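Local coordinates for protein tryptophanyl-tRNA synthetase (PDB 3A04) that catalyses the ATP-dependent attachment of L-tryptophan to tRNA(Trp), releasing AMP and diphosphate, as a class I aminoacyl-tRNA synthetase, at residues F58-E63 and E237-A242; S80-F85 and L268-E273; G215-P220 and H246-G251. All blocks are in the same frame, centred on the assembly; numbering follows the deposited sequence.

Interaction 1 of 3, residues F58-E63 and E237-A242; sequences FDKILE and ELERPA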
# COMPACT_ATOMS: atom_id res chain seq x y z
N PHE A 58 27.26 5.00 9.34
CA PHE A 58 27.86 3.62 9.34
C PHE A 58 28.72 3.35 10.59
O PHE A 58 28.93 2.20 11.05
CB PHE A 58 28.69 3.44 8.02
CG PHE A 58 29.12 2.00 7.72
CD1 PHE A 58 28.22 0.96 7.88
CD2 PHE A 58 30.44 1.72 7.30
CE1 PHE A 58 28.61 -0.42 7.59
CE2 PHE A 58 30.87 0.41 7.05
CZ PHE A 58 29.97 -0.67 7.19
N ASP A 59 29.27 4.42 11.17
CA ASP A 59 29.87 4.32 12.53
C ASP A 59 28.97 3.68 13.60
O ASP A 59 29.40 2.76 14.34
CB ASP A 59 30.38 5.68 13.00
CG ASP A 59 29.30 6.76 13.02
OD1 ASP A 59 28.33 6.70 12.27
OD2 ASP A 59 29.48 7.74 13.78
N LYS A 60 27.72 4.12 13.65
CA LYS A 60 26.74 3.53 14.60
C LYS A 60 26.58 2.05 14.31
O LYS A 60 26.47 1.23 15.24
CB LYS A 60 25.37 4.25 14.47
CG LYS A 60 25.42 5.74 14.92
CD LYS A 60 24.14 6.51 14.62
CE LYS A 60 22.91 6.08 15.44
NZ LYS A 60 21.60 6.81 15.01
N ILE A 61 26.60 1.68 13.00
CA ILE A 61 26.44 0.24 12.68
C ILE A 61 27.60 -0.57 13.24
O ILE A 61 27.40 -1.63 13.81
CB ILE A 61 26.44 0.01 11.13
CG1 ILE A 61 25.42 0.92 10.46
CG2 ILE A 61 26.19 -1.50 10.83
CD1 ILE A 61 23.92 0.56 10.97
N LEU A 62 28.81 -0.06 13.01
CA LEU A 62 30.03 -0.77 13.32
C LEU A 62 30.14 -0.82 14.88
O LEU A 62 30.56 -1.85 15.45
CB LEU A 62 31.23 0.02 12.69
CG LEU A 62 31.34 -0.20 11.14
CD1 LEU A 62 32.44 0.71 10.50
CD2 LEU A 62 31.54 -1.69 10.75
N GLU A 63 29.65 0.24 15.53
CA GLU A 63 29.62 0.25 17.04
C GLU A 63 28.74 -0.88 17.52
O GLU A 63 29.13 -1.71 18.42
CB GLU A 63 29.18 1.63 17.60
CG GLU A 63 30.35 2.70 17.63
CD GLU A 63 29.93 4.19 17.72
OE1 GLU A 63 28.71 4.52 17.78
OE2 GLU A 63 30.84 5.07 17.73
N GLU A 237 9.02 1.81 16.92
CA GLU A 237 10.31 2.46 17.17
C GLU A 237 11.33 1.96 16.09
O GLU A 237 11.64 0.75 16.00
CB GLU A 237 10.78 2.08 18.61
CG GLU A 237 9.83 2.67 19.76
CD GLU A 237 9.30 4.10 19.47
OE1 GLU A 237 10.10 5.05 19.46
OE2 GLU A 237 8.06 4.28 19.25
N LEU A 238 11.78 2.89 15.28
CA LEU A 238 12.67 2.59 14.14
C LEU A 238 13.89 3.45 14.25
O LEU A 238 13.82 4.61 14.63
CB LEU A 238 11.96 2.88 12.82
CG LEU A 238 10.69 2.05 12.57
CD1 LEU A 238 9.83 2.61 11.41
CD2 LEU A 238 11.01 0.52 12.38
N GLU A 239 15.03 2.88 13.92
CA GLU A 239 16.26 3.63 13.81
C GLU A 239 16.44 4.17 12.37
O GLU A 239 16.05 3.51 11.32
CB GLU A 239 17.46 2.76 14.30
CG GLU A 239 18.90 3.45 13.97
CD GLU A 239 20.15 2.86 14.70
OE1 GLU A 239 20.12 2.99 15.95
OE2 GLU A 239 21.17 2.32 14.05
N ARG A 240 17.05 5.35 12.28
CA ARG A 240 17.39 5.94 11.00
C ARG A 240 18.44 5.03 10.28
O ARG A 240 19.41 4.60 10.89
CB ARG A 240 18.00 7.34 11.23
CG ARG A 240 16.90 8.36 11.62
CD ARG A 240 17.51 9.82 11.76
NE ARG A 240 18.46 9.88 12.85
CZ ARG A 240 18.18 9.98 14.16
NH1 ARG A 240 16.91 10.11 14.59
NH2 ARG A 240 19.19 10.00 15.06
N PRO A 241 18.18 4.65 9.01
CA PRO A 241 19.19 3.75 8.38
C PRO A 241 20.48 4.46 8.03
O PRO A 241 20.47 5.61 7.62
CB PRO A 241 18.49 3.31 7.08
CG PRO A 241 17.41 4.47 6.83
CD PRO A 241 16.93 4.72 8.26
N ALA A 242 21.58 3.74 8.18
CA ALA A 242 22.92 4.17 7.73
C ALA A 242 23.09 3.90 6.23
O ALA A 242 22.27 3.22 5.64
CB ALA A 242 24.00 3.44 8.54
O HOH W 1 21.21 6.03 12.28
O HOH W 2 21.12 8.63 13.06
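Ile61 and Ala242 meet at the buried floor, where CG1 of Ile61 sits 3.5 Å from CB of Ala242, tight for two carbons. With chi1 -52° that CG1 is anti to the carbonyl carbon and lies against the alanine methyl; CD1 of Ile61 follows, 3.8 Å from CB of Ala242. The methyl also lies against the first turn of helix 58-66, with the backbone N of Phe58 3.7 Å from CB of Ala242; the N itself bonds to His55.

Above this floor Lys60 reaches out from the helix with a kink at its CG-CD bond (chi3 68°), while Glu239, extended beyond CG, runs alongside in the opposite direction. They do not close into a salt bridge: NZ of Lys60 stays 4.2 Å from OE1 of Glu239, and OE2 of Glu239 is taken by His209. Arg240 crosses the lysine at a slant, its NH2 4.0 Å from NZ of Lys60, and its NH1 is paired with Asp230.

Two waters bridge the gap. One accepts from NZ of Lys60 at 2.9 Å and donates to O of Arg240; the other accepts from both NZ of Lys60 and NE of Arg240.

The helix is thus joined to the loop entering strand 242-246 by one apolar touch and a hydrated polar layer, where the Arg240-Asp230 salt bridge, the waters and the Glu239 carboxylate would probably ease the repulsion between lysine and arginine.

Interaction 2 of 3, residues S80-F85 and L268-E273; sequences SGKFHF and LTDPPE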
# COMPACT_ATOMS: atom_id res chain seq x y z
N SER A 80 14.24 -5.96 -14.32
CA SER A 80 13.99 -5.53 -15.64
C SER A 80 15.35 -5.64 -16.36
O SER A 80 16.35 -5.12 -15.81
CB SER A 80 13.69 -4.02 -15.59
OG SER A 80 13.28 -3.61 -16.88
N GLY A 81 15.40 -6.24 -17.56
CA GLY A 81 16.65 -6.23 -18.34
C GLY A 81 17.71 -7.12 -17.75
O GLY A 81 17.48 -7.87 -16.80
N LYS A 82 18.93 -7.07 -18.27
CA LYS A 82 19.88 -8.09 -17.86
C LYS A 82 20.80 -7.56 -16.77
O LYS A 82 21.04 -6.33 -16.69
CB LYS A 82 20.69 -8.57 -19.08
CG LYS A 82 19.77 -9.24 -20.18
CD LYS A 82 20.54 -10.15 -21.14
CE LYS A 82 21.22 -9.35 -22.20
NZ LYS A 82 21.49 -10.18 -23.49
N PHE A 83 21.36 -8.50 -15.98
CA PHE A 83 22.28 -8.16 -14.91
C PHE A 83 23.64 -7.76 -15.49
O PHE A 83 24.27 -8.54 -16.28
CB PHE A 83 22.41 -9.41 -14.04
CG PHE A 83 23.16 -9.21 -12.76
CD1 PHE A 83 24.53 -9.25 -12.73
CD2 PHE A 83 22.44 -8.98 -11.56
CE1 PHE A 83 25.24 -9.13 -11.52
CE2 PHE A 83 23.11 -8.88 -10.39
CZ PHE A 83 24.53 -8.93 -10.37
N HIS A 84 24.14 -6.59 -15.07
CA HIS A 84 25.33 -6.01 -15.66
C HIS A 84 26.36 -5.64 -14.59
O HIS A 84 26.15 -5.90 -13.39
CB HIS A 84 24.96 -4.85 -16.65
CG HIS A 84 24.17 -3.73 -16.04
ND1 HIS A 84 24.55 -3.10 -14.87
CD2 HIS A 84 23.00 -3.14 -16.41
CE1 HIS A 84 23.69 -2.13 -14.58
NE2 HIS A 84 22.76 -2.11 -15.52
N PHE A 85 27.50 -5.06 -15.01
CA PHE A 85 28.54 -4.70 -14.03
C PHE A 85 28.16 -3.56 -13.07
O PHE A 85 28.80 -3.42 -12.05
CB PHE A 85 29.86 -4.37 -14.80
CG PHE A 85 30.65 -5.63 -15.12
CD1 PHE A 85 30.25 -6.49 -16.12
CD2 PHE A 85 31.74 -5.97 -14.34
CE1 PHE A 85 31.03 -7.71 -16.35
CE2 PHE A 85 32.45 -7.09 -14.54
CZ PHE A 85 32.09 -7.99 -15.55
N LEU A 268 26.60 -9.96 -17.50
CA LEU A 268 27.28 -11.16 -16.96
C LEU A 268 27.04 -12.44 -17.78
O LEU A 268 27.80 -13.43 -17.65
CB LEU A 268 26.97 -11.36 -15.49
CG LEU A 268 28.10 -10.52 -14.82
CD1 LEU A 268 27.80 -9.04 -14.90
CD2 LEU A 268 28.44 -10.91 -13.45
N THR A 269 25.97 -12.42 -18.56
CA THR A 269 25.67 -13.60 -19.43
C THR A 269 26.21 -13.47 -20.88
O THR A 269 25.97 -14.37 -21.71
CB THR A 269 24.10 -13.86 -19.49
OG1 THR A 269 23.48 -12.67 -19.95
CG2 THR A 269 23.59 -14.22 -18.10
N ASP A 270 26.85 -12.34 -21.20
CA ASP A 270 27.39 -12.14 -22.54
C ASP A 270 28.40 -13.26 -22.86
O ASP A 270 29.29 -13.58 -22.09
CB ASP A 270 28.06 -10.74 -22.71
CG ASP A 270 27.08 -9.64 -22.93
OD1 ASP A 270 25.90 -9.97 -23.23
OD2 ASP A 270 27.46 -8.44 -22.79
N PRO A 271 28.23 -13.88 -24.03
CA PRO A 271 29.23 -14.79 -24.51
C PRO A 271 30.56 -14.03 -24.75
O PRO A 271 30.59 -12.82 -25.00
CB PRO A 271 28.65 -15.27 -25.86
CG PRO A 271 27.16 -14.97 -25.75
CD PRO A 271 27.17 -13.64 -25.01
N PRO A 272 31.63 -14.78 -24.75
CA PRO A 272 32.94 -14.17 -24.75
C PRO A 272 33.15 -13.35 -25.95
O PRO A 272 33.64 -12.25 -25.82
CB PRO A 272 33.89 -15.36 -24.67
CG PRO A 272 33.03 -16.62 -24.91
CD PRO A 272 31.67 -16.24 -24.42
N GLU A 273 32.71 -13.80 -27.14
CA GLU A 273 32.89 -12.94 -28.32
C GLU A 273 32.15 -11.63 -28.23
O GLU A 273 32.61 -10.58 -28.67
CB GLU A 273 32.51 -13.67 -29.64
CG GLU A 273 32.86 -12.79 -30.88
CD GLU A 273 32.92 -13.64 -32.20
OE1 GLU A 273 32.64 -14.87 -32.10
OE2 GLU A 273 33.24 -13.08 -33.29
O HOH W 3 23.67 -11.52 -22.38
O HOH W 4 23.51 -10.82 -17.44
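This is a largely buried loop-to-loop contact, in which the 'HIGH' region, a class I signature of the ATP site that runs into the start of helix 85-99, meets the turn before helix 272-280. One backbone bond ties the two together: N of Leu268 donates to O of Phe83 at 3.0 Å, nearly straight (166°) and in the carbonyl plane.

Beside it, the Leu268 side chain fits between two phenylalanines. Its CD1 lies 3.9 Å from CD1 of Phe83, at the edge of that ring and in its plane, and 3.7 Å from CD1 of Phe85; the leucine and Phe85 side chains cross at about a right angle. Phe348 and His352 of helix 334-364 also touch the leucine.

Toward the outer side, Lys82 and Asp270 do not pair directly. A water takes a bond from NZ of Lys82 at 2.8 Å and gives bonds to OG1 of Thr269 and OD1 of Asp270. A second water donates to O of Phe83 and accepts from OG1 of Thr269.

O of Phe83 therefore receives two bonds, one from protein and one from water, and a single water links the lysine to the aspartate, whose charge is probably balanced mainly by Lys278.

Interaction 3 of 3, residues G215-P220 and H246-G251; sequences GADQDP and HKLQPG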
# COMPACT_ATOMS: atom_id res chain seq x y z
N GLY A 215 24.29 5.15 -4.49
CA GLY A 215 24.97 6.30 -5.12
C GLY A 215 24.41 7.59 -4.50
O GLY A 215 23.29 7.59 -3.95
N ALA A 216 25.13 8.73 -4.64
CA ALA A 216 24.65 10.02 -4.06
C ALA A 216 23.29 10.41 -4.58
O ALA A 216 22.47 11.07 -3.88
CB ALA A 216 25.66 11.18 -4.36
N ASP A 217 23.08 10.06 -5.85
CA ASP A 217 21.87 10.42 -6.55
C ASP A 217 20.65 9.74 -5.94
O ASP A 217 19.52 10.09 -6.26
CB ASP A 217 22.03 10.02 -8.03
CG ASP A 217 21.77 8.52 -8.26
OD1 ASP A 217 22.69 7.68 -8.05
OD2 ASP A 217 20.60 8.17 -8.64
N GLN A 218 20.88 8.77 -5.04
CA GLN A 218 19.78 8.10 -4.38
C GLN A 218 19.58 8.62 -2.96
O GLN A 218 18.77 8.10 -2.23
CB GLN A 218 20.09 6.60 -4.29
CG GLN A 218 20.24 5.93 -5.66
CD GLN A 218 20.69 4.49 -5.52
OE1 GLN A 218 21.87 4.23 -5.34
NE2 GLN A 218 19.75 3.55 -5.67
N ASP A 219 20.32 9.66 -2.55
CA ASP A 219 20.18 10.09 -1.17
C ASP A 219 18.84 10.74 -0.82
O ASP A 219 18.38 10.59 0.32
CB ASP A 219 21.37 10.97 -0.71
CG ASP A 219 21.49 11.01 0.79
OD1 ASP A 219 21.69 9.93 1.45
OD2 ASP A 219 21.33 12.13 1.30
N PRO A 220 18.22 11.50 -1.76
CA PRO A 220 16.92 12.13 -1.38
C PRO A 220 15.89 11.13 -0.87
O PRO A 220 15.20 11.43 0.16
CB PRO A 220 16.44 12.78 -2.65
CG PRO A 220 17.80 13.17 -3.37
CD PRO A 220 18.66 11.93 -3.10
N HIS A 246 28.78 5.16 -3.11
CA HIS A 246 29.78 4.77 -4.10
C HIS A 246 29.69 5.70 -5.32
O HIS A 246 28.63 6.22 -5.63
CB HIS A 246 29.64 3.27 -4.47
CG HIS A 246 28.26 2.87 -4.92
ND1 HIS A 246 27.55 1.88 -4.30
CD2 HIS A 246 27.48 3.33 -5.92
CE1 HIS A 246 26.37 1.75 -4.88
NE2 HIS A 246 26.30 2.60 -5.88
N LYS A 247 30.81 5.91 -6.02
CA LYS A 247 30.75 6.63 -7.31
C LYS A 247 30.25 5.66 -8.33
O LYS A 247 30.66 4.53 -8.33
CB LYS A 247 32.15 7.06 -7.75
CG LYS A 247 32.93 7.79 -6.61
CD LYS A 247 34.44 7.69 -6.82
CE LYS A 247 34.96 8.97 -7.44
NZ LYS A 247 36.43 8.98 -7.23
N LEU A 248 29.35 6.07 -9.19
CA LEU A 248 28.85 5.17 -10.23
C LEU A 248 29.92 4.93 -11.34
O LEU A 248 30.64 5.85 -11.76
CB LEU A 248 27.60 5.78 -10.87
CG LEU A 248 26.30 5.99 -10.02
CD1 LEU A 248 26.58 6.87 -8.82
CD2 LEU A 248 25.19 6.65 -10.88
N GLN A 249 30.00 3.70 -11.82
CA GLN A 249 30.88 3.39 -12.90
C GLN A 249 30.21 3.87 -14.17
O GLN A 249 29.04 3.58 -14.43
CB GLN A 249 31.12 1.87 -13.01
CG GLN A 249 32.26 1.51 -14.05
CD GLN A 249 32.46 -0.00 -14.23
OE1 GLN A 249 31.79 -0.80 -13.55
NE2 GLN A 249 33.30 -0.41 -15.20
N PRO A 250 30.96 4.63 -14.97
CA PRO A 250 30.41 5.07 -16.25
C PRO A 250 30.32 3.87 -17.19
O PRO A 250 31.02 2.85 -17.00
CB PRO A 250 31.41 6.11 -16.72
CG PRO A 250 32.70 5.77 -16.00
CD PRO A 250 32.38 4.94 -14.81
N GLY A 251 29.35 3.90 -18.09
CA GLY A 251 29.26 2.88 -19.16
C GLY A 251 30.48 2.93 -20.09
O GLY A 251 31.29 3.85 -20.05
O HOH W 5 27.44 8.58 -6.00
O HOH W 6 23.07 2.05 -6.59
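His246 sets its ring against the backbone of Gly215, at the C-terminal ends of the neighbouring parallel strands 242-246 and 210-215. N of Gly215 lies 3.5 Å from NE2 of His246, oblique to the ring. A chi1 of 54° puts CG of the histidine between its backbone N and carbonyl carbon, and the ring then lies beside Gly215. The N-H of Gly215 is spent on OE1 of Gln218, a short bond of 2.7 Å that is almost straight (170°) and in the plane of the amide. That same OE1 accepts from a water, which lies at the edge of the imidazole and forms a weak link to NE2 of His246.

Leu248, two residues on from His246, brings its CD1 to 4.1 Å from CA of Gly215, packing where a side chain would stand on any other residue at that position. The leucine crosses Asp217 at about a right angle. Asp217 holds CG between its backbone N and carbonyl carbon (chi1 80°), and its OD1 rests against both leucine methyls, 3.9 Å from CD2 of Leu248.

No direct hydrogen bond joins the two segments. A second water makes the connection between their backbones, accepting from N of Ala216 at 2.7 Å and donating to O of His246 at 2.7 Å.

An alanine in place of His246 would probably open a gap beside Gly215 and cost the water on Gln218 its weak imidazole partner.

Where the two strands end, then, the segments are joined by hydration and a few light touches, while the bond from Gly215 to Gln218 closes the turn leading into helix 219-231 and leaves the glutamine carbonyl gripped by two donors.

Interactions 1 and 3 lie at successive places along the same chain path: segment 237-242 leads into strand 242-246 and the chain leaves that strand through segment 246-251, with the contact centres about 21 Å apart. Strand 242-246 runs parallel to 210-215 in the mixed sheet, and helix 219-231 carries the chain between them. Interaction 2 lies across the chain's centre from interaction 1, about 35 Å between centres, and meets interaction 3 where CB of Phe85 is 4.2 Å from OE1 of Gln249. In sequence the order is 58-63, 80-85, 215-220, 237-242, 246-251, 268-273. Segment 80-85 lies within the 'HIGH' region, and 246-251 and 268-273 bracket the 'KMSKS' region in sequence.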